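Local coordinates for protein cellulase (Clostridium cellulovorans, PDB 6UI3) that probably hydrolyses beta-1,4-glucan and related plant cell-wall polysaccharides as the broad-specificity family 5 (subfamily 4) endoglucanase domain of a larger secreted protein, at residues 16-19 / 20-23; 45-48 / 49-53; 255-259 / 260-264; 318-322 / 323-327. All blocks are in the same frame, centred on the assembly; numbering follows the deposited sequence. Where two conformers were deposited one is given.

Contact 1 (16-19 / 20-23); sequences AMDL and VKDM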
loop_
_atom_site.group_PDB
_atom_site.type_symbol
_atom_site.label_atom_id
_atom_site.label_comp_id
_atom_site.label_asym_id
_atom_site.label_seq_id
_atom_site.Cartn_x
_atom_site.Cartn_y
_atom_site.Cartn_z
ATOM N N ALA A 16 -3.153 5.023 -16.684
ATOM C CA ALA A 16 -2.955 5.043 -15.238
ATOM C C ALA A 16 -3.930 6.002 -14.570
ATOM O O ALA A 16 -4.467 5.705 -13.499
ATOM C CB ALA A 16 -1.519 5.436 -14.890
ATOM N N MET A 17 -4.181 7.158 -15.183
ATOM C CA MET A 17 -5.122 8.102 -14.586
ATOM C C MET A 17 -6.521 7.495 -14.472
ATOM O O MET A 17 -7.177 7.641 -13.437
ATOM C CB MET A 17 -5.149 9.405 -15.385
ATOM C CG MET A 17 -3.844 10.207 -15.319
ATOM S SD MET A 17 -3.517 11.004 -13.729
ATOM C CE MET A 17 -4.494 12.491 -13.908
ATOM N N ASP A 18 -6.988 6.796 -15.519
ATOM C CA ASP A 18 -8.321 6.198 -15.455
ATOM C C ASP A 18 -8.374 5.036 -14.465
ATOM O O ASP A 18 -9.381 4.840 -13.775
ATOM C CB ASP A 18 -8.760 5.710 -16.837
ATOM C CG ASP A 18 -9.447 6.780 -17.675
ATOM O OD1 ASP A 18 -9.782 7.870 -17.158
ATOM O OD2 ASP A 18 -9.677 6.491 -18.872
ATOM N N LEU A 19 -7.312 4.235 -14.392
ATOM C CA LEU A 19 -7.290 3.124 -13.444
ATOM C C LEU A 19 -7.364 3.655 -12.020
ATOM O O LEU A 19 -8.190 3.208 -11.211
ATOM C CB LEU A 19 -6.037 2.280 -13.689
ATOM C CG LEU A 19 -5.873 0.844 -13.165
ATOM C CD1 LEU A 19 -5.958 0.774 -11.637
ATOM C CD2 LEU A 19 -6.851 -0.103 -13.878
ATOM N N VAL A 20 -6.519 4.633 -11.703
ATOM C CA VAL A 20 -6.496 5.187 -10.350
ATOM C C VAL A 20 -7.845 5.806 -10.000
ATOM O O VAL A 20 -8.332 5.656 -8.869
ATOM C CB VAL A 20 -5.313 6.153 -10.164
ATOM C CG1 VAL A 20 -5.406 6.891 -8.828
ATOM C CG2 VAL A 20 -3.984 5.361 -10.233
ATOM N N LYS A 21 -8.477 6.483 -10.960
ATOM C CA LYS A 21 -9.789 7.073 -10.718
ATOM C C LYS A 21 -10.810 6.020 -10.307
ATOM O O LYS A 21 -11.738 6.324 -9.548
ATOM C CB LYS A 21 -10.241 7.808 -11.981
ATOM C CG LYS A 21 -11.629 8.434 -11.901
ATOM C CD LYS A 21 -11.882 9.407 -13.064
ATOM C CE LYS A 21 -11.880 8.727 -14.442
ATOM N NZ LYS A 21 -13.107 7.918 -14.728
ATOM N N ASP A 22 -10.661 4.784 -10.795
ATOM C CA ASP A 22 -11.621 3.717 -10.523
ATOM C C ASP A 22 -11.391 3.011 -9.187
ATOM O O ASP A 22 -12.234 2.200 -8.792
ATOM C CB ASP A 22 -11.565 2.689 -11.664
ATOM C CG ASP A 22 -12.786 1.806 -11.716
ATOM O OD1 ASP A 22 -13.906 2.344 -11.701
ATOM O OD2 ASP A 22 -12.610 0.573 -11.794
ATOM N N MET A 23 -10.301 3.309 -8.465
ATOM C CA MET A 23 -9.935 2.520 -7.282
ATOM C C MET A 23 -10.802 2.809 -6.054
ATOM O O MET A 23 -11.052 1.899 -5.252
ATOM C CB MET A 23 -8.461 2.748 -6.955
ATOM C CG MET A 23 -7.538 2.056 -7.918
ATOM S SD MET A 23 -5.792 2.404 -7.681
ATOM C CE MET A 23 -5.467 1.625 -6.111
HETATM O O HOH W 1 -12.480 8.617 -17.759
HETATM O O HOH W 2 -11.954 5.437 -14.477
#
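Leu19 and Met23 meet on the buried side of this helical turn, where Leu19 CD1 lies 4.2 Å from Met23 CG. With CG anti to its backbone N (chi1 -163°), Leu19 is turned inward, and both side chains reach Ile146 of strand 145-148. Val20, one residue on, packs against Ile268 of strand 267-272, and its CG2 sits 3.3 Å from Ala16 O. Ala16 O also receives Val20 N at 2.9 Å in a nearly straight bond (170° at the hydrogen). The short helix 16-21 thus lies across one end of the eight-stranded parallel barrel, just ahead of its first strand, 25-29. Towards the C-terminal end of the helix the backbone bonding weakens: Asp22 N donates to Leu19 O at 3.0 Å and only weakly to Asp18 O. On the solvent side the packing gives way to water. Asp18 and Lys21 run side by side, yet Asp18 OD1 and Lys21 NZ stay 4.1 Å apart, too far for a salt bridge. One water donates to Asp18 OD1 and weakly accepts from Lys21 NZ; another accepts from Lys21 NZ at 2.7 Å while donating to Asp18 O.

Contact 2 (45-48 / 49-53); sequences PVTT and KKMFD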
loop_
_atom_site.group_PDB
_atom_site.type_symbol
_atom_site.label_atom_id
_atom_site.label_comp_id
_atom_site.label_asym_id
_atom_site.label_seq_id
_atom_site.Cartn_x
_atom_site.Cartn_y
_atom_site.Cartn_z
ATOM N N PRO A 45 -5.742 -14.008 12.401
ATOM C CA PRO A 45 -6.241 -15.294 11.909
ATOM C C PRO A 45 -5.922 -15.485 10.437
ATOM O O PRO A 45 -5.565 -14.551 9.716
ATOM C CB PRO A 45 -7.756 -15.174 12.120
ATOM C CG PRO A 45 -8.025 -13.713 11.961
ATOM C CD PRO A 45 -6.835 -13.031 12.598
ATOM N N VAL A 46 -6.050 -16.734 9.991
ATOM C CA VAL A 46 -5.964 -17.021 8.568
ATOM C C VAL A 46 -7.060 -16.250 7.846
ATOM O O VAL A 46 -8.221 -16.242 8.261
ATOM C CB VAL A 46 -6.078 -18.535 8.338
ATOM C CG1 VAL A 46 -6.096 -18.844 6.840
ATOM C CG2 VAL A 46 -4.921 -19.268 9.013
ATOM N N THR A 47 -6.693 -15.582 6.766
ATOM C CA THR A 47 -7.635 -14.762 6.011
ATOM C C THR A 47 -8.636 -15.633 5.255
ATOM O O THR A 47 -8.298 -16.710 4.758
ATOM C CB THR A 47 -6.848 -13.907 5.017
ATOM O OG1 THR A 47 -5.793 -13.215 5.705
ATOM C CG2 THR A 47 -7.715 -12.871 4.357
ATOM N N THR A 48 -9.878 -15.146 5.141
ATOM C CA THR A 48 -10.939 -15.856 4.428
ATOM C C THR A 48 -11.620 -14.948 3.412
ATOM O O THR A 48 -11.616 -13.718 3.535
ATOM C CB THR A 48 -12.022 -16.384 5.384
ATOM O OG1 THR A 48 -12.688 -15.260 5.971
ATOM C CG2 THR A 48 -11.428 -17.265 6.456
ATOM N N LYS A 49 -12.271 -15.574 2.431
ATOM C CA LYS A 49 -13.051 -14.801 1.473
ATOM C C LYS A 49 -14.156 -14.007 2.166
ATOM O O LYS A 49 -14.453 -12.875 1.771
ATOM C CB LYS A 49 -13.638 -15.699 0.382
ATOM C CG LYS A 49 -14.378 -14.879 -0.681
ATOM C CD LYS A 49 -14.849 -15.743 -1.843
ATOM C CE LYS A 49 -15.602 -14.925 -2.875
ATOM N NZ LYS A 49 -16.940 -14.501 -2.397
ATOM N N LYS A 50 -14.785 -14.587 3.194
ATOM C CA LYS A 50 -15.863 -13.886 3.889
ATOM C C LYS A 50 -15.401 -12.541 4.441
ATOM O O LYS A 50 -16.192 -11.592 4.502
ATOM C CB LYS A 50 -16.445 -14.760 4.999
ATOM C CG LYS A 50 -17.309 -15.893 4.482
ATOM C CD LYS A 50 -17.942 -16.685 5.622
ATOM C CE LYS A 50 -18.744 -17.869 5.084
ATOM N NZ LYS A 50 -19.435 -18.642 6.160
ATOM N N MET A 51 -14.139 -12.425 4.854
ATOM C CA MET A 51 -13.639 -11.124 5.299
ATOM C C MET A 51 -13.716 -10.094 4.180
ATOM O O MET A 51 -14.117 -8.946 4.405
ATOM C CB MET A 51 -12.203 -11.265 5.801
ATOM C CG MET A 51 -12.090 -12.122 7.030
ATOM S SD MET A 51 -10.381 -12.459 7.495
ATOM C CE MET A 51 -10.604 -13.708 8.755
ATOM N N PHE A 52 -13.328 -10.496 2.968
ATOM C CA PHE A 52 -13.381 -9.608 1.815
ATOM C C PHE A 52 -14.819 -9.334 1.396
ATOM O O PHE A 52 -15.148 -8.206 1.017
ATOM C CB PHE A 52 -12.583 -10.223 0.662
ATOM C CG PHE A 52 -11.090 -10.084 0.806
ATOM C CD1 PHE A 52 -10.396 -10.768 1.800
ATOM C CD2 PHE A 52 -10.372 -9.286 -0.072
ATOM C CE1 PHE A 52 -9.016 -10.633 1.920
ATOM C CE2 PHE A 52 -8.993 -9.154 0.044
ATOM C CZ PHE A 52 -8.318 -9.828 1.042
ATOM N N ASP A 53 -15.690 -10.347 1.465
ATOM C CA ASP A 53 -17.109 -10.132 1.203
ATOM C C ASP A 53 -17.649 -9.030 2.106
ATOM O O ASP A 53 -18.450 -8.187 1.679
ATOM C CB ASP A 53 -17.912 -11.406 1.518
ATOM C CG ASP A 53 -17.589 -12.593 0.627
ATOM O OD1 ASP A 53 -16.910 -12.459 -0.407
ATOM O OD2 ASP A 53 -18.059 -13.696 0.991
#
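A capping box formed by Thr48 and Met51 opens helix 49-58, the helix that follows the first strand of the TIM barrel. Thr48 is the N-cap: its OG1 lies between the backbone N and the carbonyl carbon (chi1 66°), which turns the hydroxyl oxygen towards the first helical turn. There Thr48 OG1 accepts from Met51 N at 3.4 Å, a long, weak bond with 150° at the hydrogen. Thr48 O also takes a weak bond from Met51 N, at 3.1 Å. In return the Met51 side chain folds back along the incoming loop, its chain extended beyond CG, and Thr48 N donates weakly to Met51 SD at 3.6 Å (158° at the hydrogen). The thioether therefore stands where the classical capping box has a glutamate carboxylate. Beyond the sulfur, Met51 CE comes 3.5 Å from Val46 O and also touches Pro45 CG. Thr47 serves another surface: its OG1 bonds to Glu39, while the Phe52 ring packs on Val91 and Ala95 of helix 82-96. Within the first helical turn Lys49 NZ makes a salt bridge at 2.9 Å to Asp53 OD1, which receives it on its syn lone pair; Asn98 ND2 also donates to that oxygen. In the conformer given, Thr47 CG2 approaches the Phe52 ring at its edge, in the ring plane, 3.6 Å from Phe52 CE1.

Contact 3 (255-259 / 260-264); sequences MLNNT and FVKKG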
loop_
_atom_site.group_PDB
_atom_site.type_symbol
_atom_site.label_atom_id
_atom_site.label_comp_id
_atom_site.label_asym_id
_atom_site.label_seq_id
_atom_site.Cartn_x
_atom_site.Cartn_y
_atom_site.Cartn_z
ATOM N N MET A 255 0.922 19.893 -2.332
ATOM C CA MET A 255 2.277 19.697 -2.837
ATOM C C MET A 255 2.375 18.429 -3.683
ATOM O O MET A 255 3.019 18.442 -4.742
ATOM C CB MET A 255 3.240 19.705 -1.650
ATOM C CG MET A 255 4.689 19.394 -1.985
ATOM S SD MET A 255 5.020 17.640 -2.110
ATOM C CE MET A 255 4.752 17.130 -0.414
ATOM N N LEU A 256 1.738 17.336 -3.260
ATOM C CA LEU A 256 1.761 16.115 -4.064
ATOM C C LEU A 256 1.059 16.349 -5.395
ATOM O O LEU A 256 1.477 15.824 -6.436
ATOM C CB LEU A 256 1.088 14.975 -3.300
ATOM C CG LEU A 256 1.860 14.446 -2.087
ATOM C CD1 LEU A 256 0.984 13.515 -1.275
ATOM C CD2 LEU A 256 3.167 13.735 -2.473
ATOM N N ASN A 257 -0.027 17.122 -5.368
ATOM C CA ASN A 257 -0.735 17.474 -6.590
ATOM C C ASN A 257 0.169 18.267 -7.528
ATOM O O ASN A 257 0.205 18.008 -8.737
ATOM C CB ASN A 257 -1.991 18.263 -6.220
ATOM C CG ASN A 257 -2.851 18.570 -7.415
ATOM O OD1 ASN A 257 -3.304 17.648 -8.104
ATOM N ND2 ASN A 257 -3.106 19.851 -7.660
ATOM N N ASN A 258 0.914 19.244 -6.995
ATOM C CA ASN A 258 1.811 20.040 -7.830
ATOM C C ASN A 258 2.923 19.187 -8.423
ATOM O O ASN A 258 3.290 19.355 -9.588
ATOM C CB ASN A 258 2.463 21.167 -7.017
ATOM C CG ASN A 258 1.551 22.343 -6.772
ATOM O OD1 ASN A 258 0.548 22.515 -7.451
ATOM N ND2 ASN A 258 1.899 23.157 -5.788
ATOM N N THR A 259 3.497 18.287 -7.629
ATOM C CA THR A 259 4.680 17.574 -8.087
ATOM C C THR A 259 4.328 16.481 -9.083
ATOM O O THR A 259 5.016 16.318 -10.090
ATOM C CB THR A 259 5.404 16.936 -6.901
ATOM O OG1 THR A 259 5.818 17.949 -5.972
ATOM C CG2 THR A 259 6.605 16.155 -7.354
ATOM N N PHE A 260 3.265 15.723 -8.820
ATOM C CA PHE A 260 2.935 14.530 -9.593
ATOM C C PHE A 260 1.652 14.678 -10.404
ATOM O O PHE A 260 1.676 14.570 -11.639
ATOM C CB PHE A 260 2.830 13.320 -8.655
ATOM C CG PHE A 260 4.091 13.026 -7.885
ATOM C CD1 PHE A 260 5.247 12.683 -8.552
ATOM C CD2 PHE A 260 4.109 13.054 -6.495
ATOM C CE1 PHE A 260 6.403 12.397 -7.867
ATOM C CE2 PHE A 260 5.269 12.753 -5.803
ATOM C CZ PHE A 260 6.408 12.431 -6.486
ATOM N N VAL A 261 0.521 14.935 -9.739
ATOM C CA VAL A 261 -0.779 14.795 -10.406
ATOM C C VAL A 261 -0.923 15.796 -11.544
ATOM O O VAL A 261 -1.374 15.447 -12.646
ATOM C CB VAL A 261 -1.935 14.914 -9.390
ATOM C CG1 VAL A 261 -3.298 14.764 -10.096
ATOM C CG2 VAL A 261 -1.807 13.862 -8.302
ATOM N N LYS A 262 -0.529 17.047 -11.314
ATOM C CA LYS A 262 -0.610 18.071 -12.352
ATOM C C LYS A 262 0.327 17.782 -13.512
ATOM O O LYS A 262 0.149 18.344 -14.597
ATOM C CB LYS A 262 -0.318 19.457 -11.753
ATOM C CG LYS A 262 -1.507 20.008 -10.995
ATOM C CD LYS A 262 -1.202 21.268 -10.182
ATOM C CE LYS A 262 -0.537 22.348 -10.969
ATOM N NZ LYS A 262 -0.457 23.589 -10.119
ATOM N N LYS A 263 1.328 16.936 -13.310
ATOM C CA LYS A 263 2.224 16.513 -14.377
ATOM C C LYS A 263 1.775 15.204 -15.018
ATOM O O LYS A 263 2.542 14.601 -15.783
ATOM C CB LYS A 263 3.663 16.424 -13.857
ATOM C CG LYS A 263 4.148 17.752 -13.244
ATOM C CD LYS A 263 5.637 17.737 -12.922
ATOM C CE LYS A 263 6.014 18.768 -11.852
ATOM N NZ LYS A 263 6.972 18.203 -10.826
ATOM N N GLY A 264 0.551 14.764 -14.724
ATOM C CA GLY A 264 -0.016 13.581 -15.343
ATOM C C GLY A 264 0.344 12.268 -14.699
ATOM O O GLY A 264 0.131 11.224 -15.319
#
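Thr259 and Phe260 are neighbours whose first torsions lay a methyl on a ring: Thr259 CG2 is anti to its backbone N (OG1 at chi1 -61°), Phe260 CG is anti to its carbonyl carbon (chi1 -59°), and the two side chains point the same way. Thr259 CG2 consequently stands over the ring centre, 3.7 Å from the Phe260 centroid and 6° off the normal, a nearly axial CH-pi contact. Leu256 CD2 touches the same ring, 4.1 Å from Phe260 CE2, and Val206 of helix 203-208 and Val219 of strand 217-222 extend this apolar surface. The turn is the C-terminal end of helix 243-261, which packs on the outside of the TIM barrel. Its hydrogen bonding changes here: Phe260 N bonds to Leu256 O four residues back, whereas Lys262 N reaches five back to Asn257 O at 2.8 Å, the mark of a wider pi-type turn. A Schellman motif then ends the helix, with Ile265 N bonded to Phe260 O, Gly264 N to Val261 O, and Gly264 as the C-prime residue with positive phi. Two lysines bind oxygens of the preceding turn in different ways. Lys262 runs alongside Asn258 and donates from NZ to Asn258 OD1 at 3.0 Å, from above the amide plane, while its CD passes 3.5 Å from Asn257 ND2. Lys263 curls back to the main chain instead, and its NZ meets Thr259 O at 2.8 Å in the carbonyl plane, on a lone pair.

Contact 4 (318-322 / 323-327); sequences LLNRK and NLTFP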
loop_
_atom_site.group_PDB
_atom_site.type_symbol
_atom_site.label_atom_id
_atom_site.label_comp_id
_atom_site.label_asym_id
_atom_site.label_seq_id
_atom_site.Cartn_x
_atom_site.Cartn_y
_atom_site.Cartn_z
ATOM N N LEU A 318 -10.325 -1.757 11.964
ATOM C CA LEU A 318 -11.673 -1.390 11.544
ATOM C C LEU A 318 -12.580 -2.600 11.416
ATOM O O LEU A 318 -13.705 -2.591 11.939
ATOM C CB LEU A 318 -11.682 -0.642 10.204
ATOM C CG LEU A 318 -11.088 0.761 10.176
ATOM C CD1 LEU A 318 -11.247 1.345 8.785
ATOM C CD2 LEU A 318 -11.759 1.663 11.211
ATOM N N LEU A 319 -12.128 -3.633 10.711
ATOM C CA LEU A 319 -12.845 -4.897 10.595
ATOM C C LEU A 319 -12.348 -5.843 11.683
ATOM O O LEU A 319 -11.169 -6.206 11.711
ATOM C CB LEU A 319 -12.593 -5.515 9.221
ATOM C CG LEU A 319 -13.144 -6.921 9.046
ATOM C CD1 LEU A 319 -14.683 -6.889 9.067
ATOM C CD2 LEU A 319 -12.627 -7.552 7.773
ATOM N N ASN A 320 -13.232 -6.225 12.599
ATOM C CA ASN A 320 -12.885 -7.245 13.582
ATOM C C ASN A 320 -12.937 -8.586 12.857
ATOM O O ASN A 320 -14.021 -9.070 12.513
ATOM C CB ASN A 320 -13.845 -7.192 14.766
ATOM C CG ASN A 320 -13.541 -8.254 15.790
ATOM O OD1 ASN A 320 -13.112 -9.357 15.444
ATOM N ND2 ASN A 320 -13.747 -7.932 17.062
ATOM N N ARG A 321 -11.778 -9.196 12.618
ATOM C CA ARG A 321 -11.731 -10.398 11.798
ATOM C C ARG A 321 -12.233 -11.642 12.514
ATOM O O ARG A 321 -12.469 -12.652 11.854
ATOM C CB ARG A 321 -10.312 -10.643 11.276
ATOM C CG ARG A 321 -9.798 -9.527 10.374
ATOM C CD ARG A 321 -8.424 -9.840 9.798
ATOM N NE ARG A 321 -7.691 -8.632 9.468
ATOM C CZ ARG A 321 -6.398 -8.616 9.168
ATOM N NH1 ARG A 321 -5.721 -9.749 9.089
ATOM N NH2 ARG A 321 -5.781 -7.464 8.959
ATOM N N LYS A 322 -12.383 -11.601 13.837
ATOM C CA LYS A 322 -12.893 -12.759 14.561
ATOM C C LYS A 322 -14.369 -12.988 14.268
ATOM O O LYS A 322 -14.809 -14.134 14.175
ATOM C CB LYS A 322 -12.662 -12.596 16.063
ATOM C CG LYS A 322 -13.020 -13.855 16.864
ATOM C CD LYS A 322 -12.631 -13.741 18.335
ATOM C CE LYS A 322 -11.217 -14.252 18.594
ATOM N NZ LYS A 322 -10.751 -13.901 19.971
ATOM N N ASN A 323 -15.154 -11.921 14.120
ATOM C CA ASN A 323 -16.595 -12.074 13.926
ATOM C C ASN A 323 -17.135 -11.230 12.781
ATOM O O ASN A 323 -18.361 -11.189 12.579
ATOM C CB ASN A 323 -17.364 -11.827 15.227
ATOM C CG ASN A 323 -17.210 -10.434 15.733
ATOM O OD1 ASN A 323 -16.628 -9.590 15.074
ATOM N ND2 ASN A 323 -17.769 -10.166 16.905
ATOM N N LEU A 324 -16.256 -10.595 12.008
ATOM C CA LEU A 324 -16.615 -9.894 10.772
ATOM C C LEU A 324 -17.542 -8.710 11.026
ATOM O O LEU A 324 -18.517 -8.494 10.311
ATOM C CB LEU A 324 -17.218 -10.823 9.720
ATOM C CG LEU A 324 -16.465 -12.099 9.396
ATOM C CD1 LEU A 324 -17.165 -12.888 8.304
ATOM C CD2 LEU A 324 -15.120 -11.720 8.965
ATOM N N THR A 325 -17.203 -7.920 12.026
ATOM C CA THR A 325 -17.992 -6.765 12.414
ATOM C C THR A 325 -17.146 -5.507 12.325
ATOM O O THR A 325 -15.923 -5.552 12.253
ATOM C CB THR A 325 -18.508 -6.923 13.852
ATOM O OG1 THR A 325 -17.399 -7.034 14.755
ATOM C CG2 THR A 325 -19.396 -8.161 13.971
ATOM N N PHE A 326 -17.824 -4.365 12.351
ATOM C CA PHE A 326 -17.185 -3.050 12.365
ATOM C C PHE A 326 -17.546 -2.348 13.664
ATOM O O PHE A 326 -18.646 -1.792 13.782
ATOM C CB PHE A 326 -17.646 -2.202 11.172
ATOM C CG PHE A 326 -17.207 -2.734 9.842
ATOM C CD1 PHE A 326 -18.052 -3.522 9.084
ATOM C CD2 PHE A 326 -15.955 -2.438 9.345
ATOM C CE1 PHE A 326 -17.645 -4.007 7.863
ATOM C CE2 PHE A 326 -15.550 -2.935 8.113
ATOM C CZ PHE A 326 -16.384 -3.709 7.384
ATOM N N PRO A 327 -16.674 -2.333 14.671
ATOM C CA PRO A 327 -17.041 -1.668 15.931
ATOM C C PRO A 327 -17.068 -0.152 15.827
ATOM O O PRO A 327 -17.660 0.506 16.684
ATOM C CB PRO A 327 -15.975 -2.151 16.924
ATOM C CG PRO A 327 -14.840 -2.546 16.082
ATOM C CD PRO A 327 -15.417 -3.092 14.787
#
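Backbone bonds between Asn320 and Thr325 hold the two arms of this hairpin-like loop together. Asn320 N donates to Thr325 O at 2.8 Å, nearly along the C=O axis, and Thr325 N returns a weak bond to Asn320 O. That same Asn320 O also accepts weakly from Leu324 N and, more distantly, from Asn323 N, so three amide groups converge on one carbonyl. CA-H...O contacts extend the pairing, with Phe326 CA 3.5 Å from Leu318 O. The bridge is a single antiparallel, hydrogen-bonded pair, and because Leu324 and Thr325 both face Asn320 it forms a G1 beta bulge; Leu324 takes the positive phi (64°). The loop containing it lies between the last barrel strand, 301-305, and the C-terminal helix 329-339. Side-chain polar bonds brace the bend. Asn320 OD1 accepts from Lys322 N at 2.9 Å, an Asx turn, and Thr325 OG1 donates to Asn323 OD1 at 2.7 Å. The Asn320 and Asn323 side chains cross at about a right angle, their amide planes 42° apart, with Asn323 OD1 3.4 Å from Asn320 CG. Apolar contact lies at the Leu319 and Phe326 pair: Leu319 CD1 sits over one face of the Phe326 ring, displaced from the centre, 4.3 Å from the centroid and 21° off its normal. Both side chains also touch Thr54 of helix 49-58. As for charge, the CB of Arg321 points away from the opposite arm, and its guanidinium is hydrogen-bonded to Thr32 OG1 and Gly30 O.

In the fold
All four contacts combine buried and exposed residues, but they serve different ends of the barrel. The centre of contact 1 is the nearest of the four to the chain's centre, about 15 Å from it, and the contact turns apolar side chains towards several strands. Contact 3, on a peripheral helix end, touches it, in the conformer given for Met17, through Met17 SD and Gly264 O, 4.0 Å apart. Contacts 2 and 4 lie together across the chain's centre from contact 3, their own centres about 11 Å apart. There Met51 CG packs 3.6 Å from Leu324 CD2, joining a helix start to the bulged loop. Chemistry follows position: contacts 1 and 3 finish helices, contact 2 begins one through weak capping bonds, and contact 4 relies on loop backbone pairing.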